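Local coordinates for Sel1 repeat family protein (Pseudomonas aeruginosa, PDB 6LCH) that probably serves as an immunity protein that binds and neutralises the type VI secretion effector PldB, protecting the producing cell from its own toxin, at residues A26-A31 against G48-A53; P22-W27 against R56-A61; N64-Y69 against Q82-L87; R41-I46 against T71-G76. One frame throughout, in Å; residues are numbered along the deposited sequence.

Interaction 1 (A26-A31 against G48-A53); sequences AWYREA and GLYSKA
Helices 22-34 and 43-55 form an antiparallel hairpin of the alpha-solenoid kind built by Sel1 repeats; the axes of the segments 26-31 and 48-53 pass 7.9 Å apart with N-to-C directions at 152°. No hydrogen bond crosses between them, so the fit is one of shape. Small residues make the hollows: the methyls of Ala31 and Ala53 let larger groups settle close to the opposite backbone. Leu49 is the central bump, its CB resting 3.5 Å from the carbonyl O of Trp27 while its two branches divide, CD2 going to Trp27 CD1 and CD1 to Glu30 CG. On the side facing helix 59-70, Ala31 CB sits over one face of the Tyr50 ring, 3.6 Å from its centroid, and Tyr28 CD2 meets Tyr50 CE1 obliquely; the Tyr50 hydroxyl is held by Asn64 of that helix. On the more exposed flank the Trp27 indole, its CG anti to the carbonyl carbon, lies across the Lys52 side chain. Lys52 CB rides over the six-membered ring, and a bend at chi3 (-81°) returns the ammonium over the same indole, leaving Lys52 NZ 4.8 Å from the centroid of the Trp27 five-membered ring in a cation-pi contact.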
loop_
_atom_site.group_PDB
_atom_site.type_symbol
_atom_site.label_atom_id
_atom_site.label_comp_id
_atom_site.label_asym_id
_atom_site.label_seq_id
_atom_site.Cartn_x
_atom_site.Cartn_y
_atom_site.Cartn_z
ATOM N N ALA A 26 -13.583 16.528 -6.847
ATOM C CA ALA A 26 -14.544 16.871 -5.805
ATOM C C ALA A 26 -15.603 15.786 -5.659
ATOM O O ALA A 26 -15.972 15.420 -4.538
ATOM C CB ALA A 26 -15.188 18.225 -6.114
ATOM N N TRP A 27 -16.104 15.262 -6.781
ATOM C CA TRP A 27 -17.013 14.122 -6.715
ATOM C C TRP A 27 -16.348 12.938 -6.034
ATOM O O TRP A 27 -16.961 12.257 -5.203
ATOM C CB TRP A 27 -17.453 13.705 -8.116
ATOM C CG TRP A 27 -18.320 14.669 -8.816
ATOM C CD1 TRP A 27 -19.207 15.540 -8.258
ATOM C CD2 TRP A 27 -18.398 14.857 -10.227
ATOM N NE1 TRP A 27 -19.831 16.270 -9.241
ATOM C CE2 TRP A 27 -19.349 15.869 -10.460
ATOM C CE3 TRP A 27 -17.750 14.274 -11.320
ATOM C CZ2 TRP A 27 -19.672 16.303 -11.737
ATOM C CZ3 TRP A 27 -18.071 14.706 -12.585
ATOM C CH2 TRP A 27 -19.022 15.712 -12.785
ATOM N N TYR A 28 -15.092 12.678 -6.390
ATOM C CA TYR A 28 -14.379 11.515 -5.879
ATOM C C TYR A 28 -14.174 11.613 -4.374
ATOM O O TYR A 28 -14.404 10.643 -3.642
ATOM C CB TYR A 28 -13.040 11.388 -6.599
ATOM C CG TYR A 28 -12.015 10.577 -5.849
ATOM C CD1 TYR A 28 -10.999 11.197 -5.132
ATOM C CD2 TYR A 28 -12.058 9.192 -5.863
ATOM C CE1 TYR A 28 -10.059 10.461 -4.453
ATOM C CE2 TYR A 28 -11.125 8.446 -5.176
ATOM C CZ TYR A 28 -10.129 9.086 -4.475
ATOM O OH TYR A 28 -9.194 8.343 -3.797
ATOM N N ARG A 29 -13.733 12.779 -3.896
ATOM C CA ARG A 29 -13.462 12.947 -2.472
ATOM C C ARG A 29 -14.742 12.925 -1.638
ATOM O O ARG A 29 -14.713 12.490 -0.480
ATOM C CB ARG A 29 -12.687 14.242 -2.237
ATOM C CG ARG A 29 -11.205 14.132 -2.543
ATOM C CD ARG A 29 -10.464 15.424 -2.227
ATOM N NE ARG A 29 -10.628 16.426 -3.280
ATOM C CZ ARG A 29 -11.346 17.536 -3.150
ATOM N NH1 ARG A 29 -11.973 17.798 -2.009
ATOM N NH2 ARG A 29 -11.438 18.389 -4.160
ATOM N N GLU A 30 -15.868 13.387 -2.190
ATOM C CA GLU A 30 -17.133 13.242 -1.474
ATOM C C GLU A 30 -17.549 11.780 -1.397
ATOM O O GLU A 30 -18.001 11.308 -0.345
ATOM C CB GLU A 30 -18.239 14.067 -2.139
ATOM C CG GLU A 30 -19.634 13.741 -1.594
ATOM C CD GLU A 30 -20.730 14.657 -2.118
ATOM O OE1 GLU A 30 -20.412 15.679 -2.760
ATOM O OE2 GLU A 30 -21.918 14.350 -1.879
ATOM N N ALA A 31 -17.406 11.047 -2.506
ATOM C CA ALA A 31 -17.741 9.628 -2.495
ATOM C C ALA A 31 -16.840 8.863 -1.537
ATOM O O ALA A 31 -17.313 8.005 -0.782
ATOM C CB ALA A 31 -17.638 9.052 -3.906
ATOM N N GLY A 48 -22.797 6.873 -7.883
ATOM C CA GLY A 48 -23.029 7.985 -8.791
ATOM C C GLY A 48 -21.845 8.929 -8.865
ATOM O O GLY A 48 -21.340 9.229 -9.948
ATOM N N LEU A 49 -21.372 9.391 -7.705
ATOM C CA LEU A 49 -20.230 10.298 -7.668
ATOM C C LEU A 49 -18.992 9.654 -8.280
ATOM O O LEU A 49 -18.344 10.239 -9.157
ATOM C CB LEU A 49 -19.950 10.723 -6.229
ATOM C CG LEU A 49 -21.039 11.562 -5.568
ATOM C CD1 LEU A 49 -20.967 11.412 -4.062
ATOM C CD2 LEU A 49 -20.896 13.017 -5.978
ATOM N N TYR A 50 -18.648 8.447 -7.818
ATOM C CA TYR A 50 -17.492 7.733 -8.350
ATOM C C TYR A 50 -17.562 7.616 -9.867
ATOM O O TYR A 50 -16.587 7.906 -10.570
ATOM C CB TYR A 50 -17.402 6.343 -7.720
ATOM C CG TYR A 50 -16.594 6.271 -6.444
ATOM C CD1 TYR A 50 -15.660 7.251 -6.127
ATOM C CD2 TYR A 50 -16.755 5.208 -5.562
ATOM C CE1 TYR A 50 -14.918 7.180 -4.962
ATOM C CE2 TYR A 50 -16.021 5.127 -4.399
ATOM C CZ TYR A 50 -15.102 6.111 -4.103
ATOM O OH TYR A 50 -14.373 6.029 -2.937
ATOM N N SER A 51 -18.711 7.175 -10.389
ATOM C CA SER A 51 -18.839 6.985 -11.830
ATOM C C SER A 51 -18.742 8.312 -12.569
ATOM O O SER A 51 -18.056 8.411 -13.595
ATOM C CB SER A 51 -20.155 6.281 -12.155
ATOM O OG SER A 51 -20.318 5.123 -11.355
ATOM N N LYS A 52 -19.424 9.342 -12.059
ATOM C CA LYS A 52 -19.322 10.675 -12.644
ATOM C C LYS A 52 -17.870 11.125 -12.732
ATOM O O LYS A 52 -17.435 11.664 -13.757
ATOM C CB LYS A 52 -20.136 11.672 -11.817
ATOM C CG LYS A 52 -21.626 11.704 -12.132
ATOM C CD LYS A 52 -22.358 12.707 -11.238
ATOM C CE LYS A 52 -22.668 12.122 -9.862
ATOM N NZ LYS A 52 -23.208 13.129 -8.897
ATOM N N ALA A 53 -17.099 10.900 -11.667
ATOM C CA ALA A 53 -15.685 11.246 -11.706
ATOM C C ALA A 53 -14.936 10.365 -12.699
ATOM O O ALA A 53 -14.047 10.845 -13.413
ATOM C CB ALA A 53 -15.082 11.128 -10.308
#

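Interaction 2 (P22-W27 against R56-A61); sequences PQADAW and RGHWKA
A single hydrogen bond joins the first turn of helix 22-34 to the turn ahead of helix 59-70: His58 NE2 donates to Asp25 OD1 over 2.6 Å, at an N-H...O angle of 159°. The carboxylate and imidazole planes are nearly coplanar, 25° apart, and the donor approaches the anti lone pair of OD1. Beside this bond, Ala24 CB packs against Arg56 CB at 3.8 Å and against His58 CB. Arg56 CD comes within 3.4 Å of Trp27 CZ3, the guanidinium plane standing almost upright to the indole. Gln23 OE1 lies over a face of that guanidinium but makes no hydrogen bond with it; Arg56 NE is instead paired with Asp21.

Further out, each partner of the central bond is itself held. His58 is the N-cap of helix 59-70, and its ND1 accepts from Ala61 N at 3.1 Å, in the ring plane. The Tyr28 ring stacks on the imidazole, Asp25 OD2 forms a salt bridge with Arg29, and Gly57 closes the preceding helix in a Schellman motif. With ND1 accepting and NE2 donating, the bonds are consistent with a neutral imidazole protonated on NE2; the carboxylate probably polarises it, while the capping bond would oppose protonating ND1.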
loop_
_atom_site.group_PDB
_atom_site.type_symbol
_atom_site.label_atom_id
_atom_site.label_comp_id
_atom_site.label_asym_id
_atom_site.label_seq_id
_atom_site.Cartn_x
_atom_site.Cartn_y
_atom_site.Cartn_z
ATOM N N PRO A 22 -10.366 19.089 -11.492
ATOM C CA PRO A 22 -10.947 19.608 -10.235
ATOM C C PRO A 22 -12.403 19.223 -10.000
ATOM O O PRO A 22 -12.741 18.776 -8.893
ATOM C CB PRO A 22 -10.763 21.125 -10.382
ATOM C CG PRO A 22 -9.544 21.256 -11.247
ATOM C CD PRO A 22 -9.640 20.131 -12.240
ATOM N N GLN A 23 -13.286 19.400 -10.992
ATOM C CA GLN A 23 -14.686 19.002 -10.822
ATOM C C GLN A 23 -14.814 17.528 -10.457
ATOM O O GLN A 23 -15.623 17.161 -9.594
ATOM C CB GLN A 23 -15.491 19.282 -12.095
ATOM C CG GLN A 23 -16.907 18.689 -12.030
ATOM C CD GLN A 23 -17.720 18.836 -13.320
ATOM O OE1 GLN A 23 -17.249 18.553 -14.417
ATOM N NE2 GLN A 23 -18.948 19.339 -13.182
ATOM N N ALA A 24 -14.041 16.667 -11.122
ATOM C CA ALA A 24 -14.160 15.233 -10.879
ATOM C C ALA A 24 -13.581 14.852 -9.524
ATOM O O ALA A 24 -14.144 14.005 -8.822
ATOM C CB ALA A 24 -13.473 14.455 -12.002
ATOM N N ASP A 25 -12.466 15.472 -9.133
ATOM C CA ASP A 25 -11.844 15.140 -7.857
ATOM C C ASP A 25 -12.742 15.506 -6.683
ATOM O O ASP A 25 -12.674 14.868 -5.627
ATOM C CB ASP A 25 -10.492 15.842 -7.731
ATOM C CG ASP A 25 -9.675 15.329 -6.560
ATOM O OD1 ASP A 25 -9.212 14.171 -6.616
ATOM O OD2 ASP A 25 -9.487 16.088 -5.590
ATOM N N ALA A 26 -13.583 16.528 -6.847
ATOM C CA ALA A 26 -14.544 16.871 -5.805
ATOM C C ALA A 26 -15.603 15.786 -5.659
ATOM O O ALA A 26 -15.972 15.420 -4.538
ATOM C CB ALA A 26 -15.188 18.225 -6.114
ATOM N N TRP A 27 -16.104 15.262 -6.781
ATOM C CA TRP A 27 -17.013 14.122 -6.715
ATOM C C TRP A 27 -16.348 12.938 -6.034
ATOM O O TRP A 27 -16.961 12.257 -5.203
ATOM C CB TRP A 27 -17.453 13.705 -8.116
ATOM C CG TRP A 27 -18.320 14.669 -8.816
ATOM C CD1 TRP A 27 -19.207 15.540 -8.258
ATOM C CD2 TRP A 27 -18.398 14.857 -10.227
ATOM N NE1 TRP A 27 -19.831 16.270 -9.241
ATOM C CE2 TRP A 27 -19.349 15.869 -10.460
ATOM C CE3 TRP A 27 -17.750 14.274 -11.320
ATOM C CZ2 TRP A 27 -19.672 16.303 -11.737
ATOM C CZ3 TRP A 27 -18.071 14.706 -12.585
ATOM C CH2 TRP A 27 -19.022 15.712 -12.785
ATOM N N ARG A 56 -15.133 11.460 -16.281
ATOM C CA ARG A 56 -14.315 12.626 -16.586
ATOM C C ARG A 56 -12.826 12.311 -16.578
ATOM O O ARG A 56 -12.017 13.216 -16.796
ATOM C CB ARG A 56 -14.612 13.762 -15.599
ATOM C CG ARG A 56 -15.904 14.491 -15.882
ATOM C CD ARG A 56 -16.029 15.760 -15.057
ATOM N NE ARG A 56 -15.192 16.864 -15.526
ATOM C CZ ARG A 56 -15.495 17.652 -16.555
ATOM N NH1 ARG A 56 -16.614 17.458 -17.239
ATOM N NH2 ARG A 56 -14.680 18.636 -16.899
ATOM N N GLY A 57 -12.452 11.058 -16.332
ATOM C CA GLY A 57 -11.067 10.634 -16.382
ATOM C C GLY A 57 -10.358 10.515 -15.050
ATOM O O GLY A 57 -9.139 10.305 -15.037
ATOM N N HIS A 58 -11.070 10.645 -13.935
ATOM C CA HIS A 58 -10.435 10.583 -12.624
ATOM C C HIS A 58 -9.976 9.157 -12.339
ATOM O O HIS A 58 -10.798 8.236 -12.292
ATOM C CB HIS A 58 -11.408 11.059 -11.549
ATOM C CG HIS A 58 -10.739 11.478 -10.279
ATOM N ND1 HIS A 58 -10.330 10.575 -9.321
ATOM C CD2 HIS A 58 -10.400 12.703 -9.813
ATOM C CE1 HIS A 58 -9.774 11.228 -8.314
ATOM N NE2 HIS A 58 -9.804 12.520 -8.589
ATOM N N TRP A 59 -8.670 8.968 -12.137
ATOM C CA TRP A 59 -8.156 7.601 -12.095
ATOM C C TRP A 59 -8.289 6.957 -10.719
ATOM O O TRP A 59 -8.462 5.736 -10.632
ATOM C CB TRP A 59 -6.710 7.555 -12.608
ATOM C CG TRP A 59 -5.673 8.166 -11.724
ATOM C CD1 TRP A 59 -5.206 9.447 -11.770
ATOM C CD2 TRP A 59 -4.948 7.511 -10.676
ATOM N NE1 TRP A 59 -4.245 9.633 -10.807
ATOM C CE2 TRP A 59 -4.068 8.459 -10.121
ATOM C CE3 TRP A 59 -4.965 6.214 -10.149
ATOM C CZ2 TRP A 59 -3.207 8.151 -9.067
ATOM C CZ3 TRP A 59 -4.114 5.913 -9.099
ATOM C CH2 TRP A 59 -3.246 6.876 -8.570
ATOM N N LYS A 60 -8.239 7.735 -9.639
ATOM C CA LYS A 60 -8.491 7.144 -8.329
ATOM C C LYS A 60 -9.957 6.763 -8.177
ATOM O O LYS A 60 -10.282 5.749 -7.548
ATOM C CB LYS A 60 -8.056 8.100 -7.223
ATOM C CG LYS A 60 -6.553 8.158 -7.048
ATOM C CD LYS A 60 -6.106 9.501 -6.518
ATOM C CE LYS A 60 -4.642 9.464 -6.119
ATOM N NZ LYS A 60 -4.438 8.714 -4.849
ATOM N N ALA A 61 -10.858 7.552 -8.762
ATOM C CA ALA A 61 -12.270 7.187 -8.761
ATOM C C ALA A 61 -12.504 5.884 -9.513
ATOM O O ALA A 61 -13.318 5.057 -9.091
ATOM C CB ALA A 61 -13.101 8.316 -9.369
#

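Interaction 3 (N64-Y69 against Q82-L87)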
loop_
_atom_site.group_PDB
_atom_site.type_symbol
_atom_site.label_atom_id
_atom_site.label_comp_id
_atom_site.label_asym_id
_atom_site.label_seq_id
_atom_site.Cartn_x
_atom_site.Cartn_y
_atom_site.Cartn_z
ATOM N N ASN A 64 -11.156 3.142 -7.114
ATOM C CA ASN A 64 -12.043 2.912 -5.976
ATOM C C ASN A 64 -13.347 2.258 -6.410
ATOM O O ASN A 64 -13.847 1.350 -5.738
ATOM C CB ASN A 64 -12.336 4.227 -5.255
ATOM C CG ASN A 64 -11.222 4.637 -4.326
ATOM O OD1 ASN A 64 -10.081 4.206 -4.482
ATOM N ND2 ASN A 64 -11.543 5.481 -3.352
ATOM N N LEU A 65 -13.918 2.714 -7.527
ATOM C CA LEU A 65 -15.192 2.161 -7.972
ATOM C C LEU A 65 -15.039 0.712 -8.412
ATOM O O LEU A 65 -15.864 -0.142 -8.064
ATOM C CB LEU A 65 -15.763 3.011 -9.106
ATOM C CG LEU A 65 -17.114 2.553 -9.651
ATOM C CD1 LEU A 65 -18.117 2.425 -8.514
ATOM C CD2 LEU A 65 -17.608 3.520 -10.723
ATOM N N ALA A 66 -13.980 0.412 -9.166
ATOM C CA ALA A 66 -13.768 -0.958 -9.620
ATOM C C ALA A 66 -13.526 -1.899 -8.449
ATOM O O ALA A 66 -13.935 -3.065 -8.488
ATOM C CB ALA A 66 -12.599 -1.010 -10.598
ATOM N N ASN A 67 -12.861 -1.420 -7.395
ATOM C CA ASN A 67 -12.693 -2.271 -6.223
ATOM C C ASN A 67 -14.035 -2.629 -5.607
ATOM O O ASN A 67 -14.177 -3.714 -5.041
ATOM C CB ASN A 67 -11.799 -1.610 -5.175
ATOM C CG ASN A 67 -11.320 -2.603 -4.125
ATOM O OD1 ASN A 67 -10.739 -3.637 -4.454
ATOM N ND2 ASN A 67 -11.584 -2.305 -2.857
ATOM N N LEU A 68 -15.028 -1.743 -5.708
ATOM C CA LEU A 68 -16.376 -2.095 -5.271
ATOM C C LEU A 68 -16.994 -3.148 -6.190
ATOM O O LEU A 68 -17.601 -4.117 -5.719
ATOM C CB LEU A 68 -17.259 -0.846 -5.215
ATOM C CG LEU A 68 -16.742 0.380 -4.453
ATOM C CD1 LEU A 68 -17.818 1.457 -4.370
ATOM C CD2 LEU A 68 -16.248 0.004 -3.064
ATOM N N TYR A 69 -16.851 -2.970 -7.509
ATOM C CA TYR A 69 -17.444 -3.905 -8.465
ATOM C C TYR A 69 -16.672 -5.219 -8.529
ATOM O O TYR A 69 -17.273 -6.287 -8.705
ATOM C CB TYR A 69 -17.498 -3.279 -9.858
ATOM C CG TYR A 69 -18.522 -2.185 -10.040
ATOM C CD1 TYR A 69 -19.837 -2.352 -9.629
ATOM C CD2 TYR A 69 -18.174 -0.986 -10.640
ATOM C CE1 TYR A 69 -20.775 -1.345 -9.809
ATOM C CE2 TYR A 69 -19.098 0.016 -10.824
ATOM C CZ TYR A 69 -20.394 -0.164 -10.402
ATOM O OH TYR A 69 -21.315 0.847 -10.589
ATOM N N GLN A 82 -17.175 -7.320 -15.094
ATOM C CA GLN A 82 -16.971 -6.588 -16.340
ATOM C C GLN A 82 -16.893 -5.089 -16.092
ATOM O O GLN A 82 -16.085 -4.394 -16.719
ATOM C CB GLN A 82 -18.081 -6.911 -17.339
ATOM C CG GLN A 82 -17.892 -6.239 -18.697
ATOM C CD GLN A 82 -16.655 -6.733 -19.429
ATOM O OE1 GLN A 82 -16.459 -7.936 -19.596
ATOM N NE2 GLN A 82 -15.814 -5.802 -19.868
ATOM N N LYS A 83 -17.727 -4.566 -15.188
ATOM C CA LYS A 83 -17.635 -3.151 -14.847
ATOM C C LYS A 83 -16.262 -2.810 -14.284
ATOM O O LYS A 83 -15.720 -1.733 -14.558
ATOM C CB LYS A 83 -18.729 -2.775 -13.855
ATOM C CG LYS A 83 -19.980 -2.247 -14.513
ATOM C CD LYS A 83 -20.892 -1.611 -13.490
ATOM C CE LYS A 83 -22.333 -1.971 -13.759
ATOM N NZ LYS A 83 -23.135 -2.009 -12.502
ATOM N N ALA A 84 -15.676 -3.727 -13.512
ATOM C CA ALA A 84 -14.330 -3.503 -12.999
ATOM C C ALA A 84 -13.299 -3.548 -14.120
ATOM O O ALA A 84 -12.402 -2.700 -14.174
ATOM C CB ALA A 84 -13.998 -4.534 -11.923
ATOM N N LEU A 85 -13.418 -4.529 -15.025
ATOM C CA LEU A 85 -12.482 -4.634 -16.142
ATOM C C LEU A 85 -12.524 -3.388 -17.014
ATOM O O LEU A 85 -11.478 -2.869 -17.418
ATOM C CB LEU A 85 -12.797 -5.869 -16.990
ATOM C CG LEU A 85 -12.684 -7.264 -16.372
ATOM C CD1 LEU A 85 -13.167 -8.317 -17.361
ATOM C CD2 LEU A 85 -11.261 -7.550 -15.951
ATOM N N ASP A 86 -13.728 -2.901 -17.321
ATOM C CA ASP A 86 -13.854 -1.722 -18.174
ATOM C C ASP A 86 -13.250 -0.496 -17.508
ATOM O O ASP A 86 -12.643 0.344 -18.180
ATOM C CB ASP A 86 -15.321 -1.483 -18.526
ATOM C CG ASP A 86 -15.941 -2.661 -19.251
ATOM O OD1 ASP A 86 -17.187 -2.713 -19.344
ATOM O OD2 ASP A 86 -15.181 -3.538 -19.723
ATOM N N LEU A 87 -13.399 -0.378 -16.188
ATOM C CA LEU A 87 -12.745 0.710 -15.471
ATOM C C LEU A 87 -11.232 0.547 -15.486
ATOM O O LEU A 87 -10.499 1.534 -15.615
ATOM C CB LEU A 87 -13.261 0.778 -14.035
ATOM C CG LEU A 87 -14.613 1.469 -13.846
ATOM C CD1 LEU A 87 -15.256 1.034 -12.535
ATOM C CD2 LEU A 87 -14.468 2.986 -13.894
#
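Within one Sel1 repeat range, helices 59-70 and 81-93 pair as an antiparallel alpha-hairpin of the TPR-like type, the axes of the segments 64-69 and 82-87 running 8.0 Å apart at 157°. Alanines set the spacing: Ala66 and Ala84 have their CA atoms 4.3 Å from each other, and Ala84 CB reaches the Ala66 carbonyl O at 3.7 Å. Leu87 fills the groove next to them. Its CG stands anti to the carbonyl carbon, which sends CD1 in between Leu65 CG, at 3.8 Å, and the backbone N of Ala66, with the same methyl also at the edge of the Tyr69 ring. Lys83 lies along the ring's face instead: its CD is 3.6 Å from the Tyr69 centroid, 17° off the normal, and its CB touches Tyr69 CD2 further back along that face. A bend at chi3 (-139°) brings NZ to 3.6 Å from Tyr69 CE1. Val47 of helix 43-55 and Val77 of the connecting loop also pack on Tyr69, and Met62 and Ala54 on Leu87. The segments share no hydrogen bond, so their union rests on dispersion and buried apolar surface, while the lysine contributes its methylene chain to the aromatic face, with its ammonium at the rim.

Interaction 4 (R41-I46 against T71-G76); sequences RPWPRI and TGWPGG
Trp43, in the first turn of helix 43-55, presents its indole broadside to Pro74 and edge-on to Trp73. Pro74 CB sits almost squarely above the six-membered ring, 3.5 Å from the Trp43 centroid and 8° off the normal, a CH-pi contact that takes up one face of the indole. Ile46 CD1, three residues on in the same helix, lies over the opposite face, so the ring is clamped between an isoleucine methyl and a proline. Trp73 meets the far end of the indole in an offset edge-to-face pair, edge from Trp43 and face from Trp73: the planes stand at 87°, the six-membered centroids are 5.3 Å apart, and Trp43 CH2 comes to 3.4 Å from Trp73 CH2. With CG in the crowded position between backbone N and carbonyl carbon (chi1 79°), the Trp73 ring lies over Pro74 CD and reaches that edge.

Arg41 folds back through bends at chi2 and chi3, placing NH1 at the edge of the Trp73 ring, 3.8 Å from Trp73 CZ3, while its NH2 is hydrogen-bonded to Ala35 O. Along the pyrrole side of Trp43, Gly76 N approaches CD1 to 3.6 Å; the buried Trp43 NE1 finds no hydrogen-bonding partner. The contact thus fastens the loop between helices 59-70 and 81-93 to the start of helix 43-55, with Leu68 of helix 59-70 packing against Trp43, Trp73 and Pro74 alike.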
loop_
_atom_site.group_PDB
_atom_site.type_symbol
_atom_site.label_atom_id
_atom_site.label_comp_id
_atom_site.label_asym_id
_atom_site.label_seq_id
_atom_site.Cartn_x
_atom_site.Cartn_y
_atom_site.Cartn_z
ATOM N N ARG A 41 -23.783 3.066 4.130
ATOM C CA ARG A 41 -23.635 4.347 3.473
ATOM C C ARG A 41 -24.593 4.478 2.296
ATOM O O ARG A 41 -25.217 3.505 1.871
ATOM C CB ARG A 41 -22.172 4.490 3.078
ATOM C CG ARG A 41 -21.271 4.448 4.309
ATOM C CD ARG A 41 -20.067 3.546 4.115
ATOM N NE ARG A 41 -20.356 2.161 4.468
ATOM C CZ ARG A 41 -19.427 1.265 4.785
ATOM N NH1 ARG A 41 -19.776 0.022 5.095
ATOM N NH2 ARG A 41 -18.148 1.612 4.797
ATOM N N PRO A 42 -24.773 5.698 1.770
ATOM C CA PRO A 42 -25.629 5.861 0.588
ATOM C C PRO A 42 -24.957 5.308 -0.658
ATOM O O PRO A 42 -24.348 6.058 -1.422
ATOM C CB PRO A 42 -25.818 7.379 0.499
ATOM C CG PRO A 42 -24.561 7.933 1.096
ATOM C CD PRO A 42 -24.200 6.985 2.211
ATOM N N TRP A 43 -25.063 3.998 -0.869
ATOM C CA TRP A 43 -24.325 3.370 -1.960
ATOM C C TRP A 43 -24.758 3.832 -3.347
ATOM O O TRP A 43 -23.870 4.066 -4.186
ATOM C CB TRP A 43 -24.414 1.846 -1.826
ATOM C CG TRP A 43 -23.606 1.357 -0.681
ATOM C CD1 TRP A 43 -24.071 0.786 0.459
ATOM C CD2 TRP A 43 -22.183 1.429 -0.548
ATOM N NE1 TRP A 43 -23.023 0.482 1.294
ATOM C CE2 TRP A 43 -21.852 0.868 0.698
ATOM C CE3 TRP A 43 -21.154 1.907 -1.367
ATOM C CZ2 TRP A 43 -20.541 0.769 1.148
ATOM C CZ3 TRP A 43 -19.849 1.809 -0.919
ATOM C CH2 TRP A 43 -19.555 1.243 0.326
ATOM N N PRO A 44 -26.053 3.967 -3.670
ATOM C CA PRO A 44 -26.401 4.558 -4.973
ATOM C C PRO A 44 -25.760 5.915 -5.201
ATOM O O PRO A 44 -25.321 6.210 -6.322
ATOM C CB PRO A 44 -27.932 4.647 -4.916
ATOM C CG PRO A 44 -28.326 3.542 -4.005
ATOM C CD PRO A 44 -27.253 3.493 -2.955
ATOM N N ARG A 45 -25.672 6.745 -4.160
ATOM C CA ARG A 45 -25.011 8.037 -4.312
ATOM C C ARG A 45 -23.502 7.876 -4.462
ATOM O O ARG A 45 -22.883 8.550 -5.294
ATOM C CB ARG A 45 -25.335 8.941 -3.128
ATOM C CG ARG A 45 -24.559 10.243 -3.132
ATOM C CD ARG A 45 -25.022 11.164 -2.020
ATOM N NE ARG A 45 -24.688 12.562 -2.288
ATOM C CZ ARG A 45 -25.309 13.325 -3.183
ATOM N NH1 ARG A 45 -26.314 12.837 -3.900
ATOM N NH2 ARG A 45 -24.930 14.585 -3.356
ATOM N N ILE A 46 -22.893 7.000 -3.658
ATOM C CA ILE A 46 -21.452 6.779 -3.750
ATOM C C ILE A 46 -21.078 6.343 -5.160
ATOM O O ILE A 46 -20.129 6.862 -5.758
ATOM C CB ILE A 46 -20.998 5.750 -2.699
ATOM C CG1 ILE A 46 -21.166 6.317 -1.290
ATOM C CG2 ILE A 46 -19.555 5.340 -2.929
ATOM C CD1 ILE A 46 -21.032 5.274 -0.210
ATOM N N THR A 71 -14.923 -6.844 -6.173
ATOM C CA THR A 71 -15.511 -7.562 -5.056
ATOM C C THR A 71 -17.019 -7.328 -5.090
ATOM O O THR A 71 -17.572 -6.811 -6.064
ATOM C CB THR A 71 -14.887 -7.095 -3.746
ATOM O OG1 THR A 71 -15.193 -8.020 -2.700
ATOM C CG2 THR A 71 -15.439 -5.759 -3.378
ATOM N N GLY A 72 -17.710 -7.705 -4.026
ATOM C CA GLY A 72 -19.059 -7.215 -3.850
ATOM C C GLY A 72 -19.291 -6.792 -2.424
ATOM O O GLY A 72 -20.426 -6.813 -1.940
ATOM N N TRP A 73 -18.211 -6.391 -1.752
ATOM C CA TRP A 73 -18.288 -6.150 -0.316
ATOM C C TRP A 73 -19.351 -5.138 0.093
ATOM O O TRP A 73 -19.980 -5.355 1.144
ATOM C CB TRP A 73 -16.903 -5.764 0.231
ATOM C CG TRP A 73 -16.432 -4.340 0.015
ATOM C CD1 TRP A 73 -15.532 -3.910 -0.911
ATOM C CD2 TRP A 73 -16.799 -3.183 0.774
ATOM N NE1 TRP A 73 -15.330 -2.561 -0.799
ATOM C CE2 TRP A 73 -16.094 -2.088 0.233
ATOM C CE3 TRP A 73 -17.655 -2.964 1.856
ATOM C CZ2 TRP A 73 -16.222 -0.798 0.732
ATOM C CZ3 TRP A 73 -17.781 -1.680 2.349
ATOM C CH2 TRP A 73 -17.067 -0.614 1.789
ATOM N N PRO A 74 -19.616 -4.048 -0.640
ATOM C CA PRO A 74 -20.671 -3.131 -0.191
ATOM C C PRO A 74 -22.039 -3.790 -0.263
ATOM O O PRO A 74 -22.366 -4.483 -1.229
ATOM C CB PRO A 74 -20.567 -1.949 -1.163
ATOM C CG PRO A 74 -19.240 -2.085 -1.819
ATOM C CD PRO A 74 -18.976 -3.546 -1.872
ATOM N N GLY A 75 -22.836 -3.572 0.783
ATOM C CA GLY A 75 -24.176 -4.131 0.806
ATOM C C GLY A 75 -25.012 -3.687 -0.377
ATOM O O GLY A 75 -25.819 -4.459 -0.902
ATOM N N GLY A 76 -24.814 -2.451 -0.830
ATOM C CA GLY A 76 -25.613 -1.930 -1.917
ATOM C C GLY A 76 -24.894 -1.762 -3.242
ATOM O O GLY A 76 -25.306 -0.933 -4.056
#

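The four contacts link four successive helices, 22-34, 43-55, 59-70 and 81-93. Interactions 1 and 2, about 6 Å apart between centres, both start from helix 22-34, which thereby meets the next two helices. Interaction 3 follows in series, its centre about 14 Å from that of interaction 1; the two are joined by packing of Ser51 and Tyr50 on Leu65. Interaction 4 alternates along the chain with each of the others, tying helix 43-55 to the loop beyond helix 59-70, its centre about 13 Å from that of interaction 3. Neighbouring and next-nearest elements are thus interlocked, as in a superhelical Sel1 array.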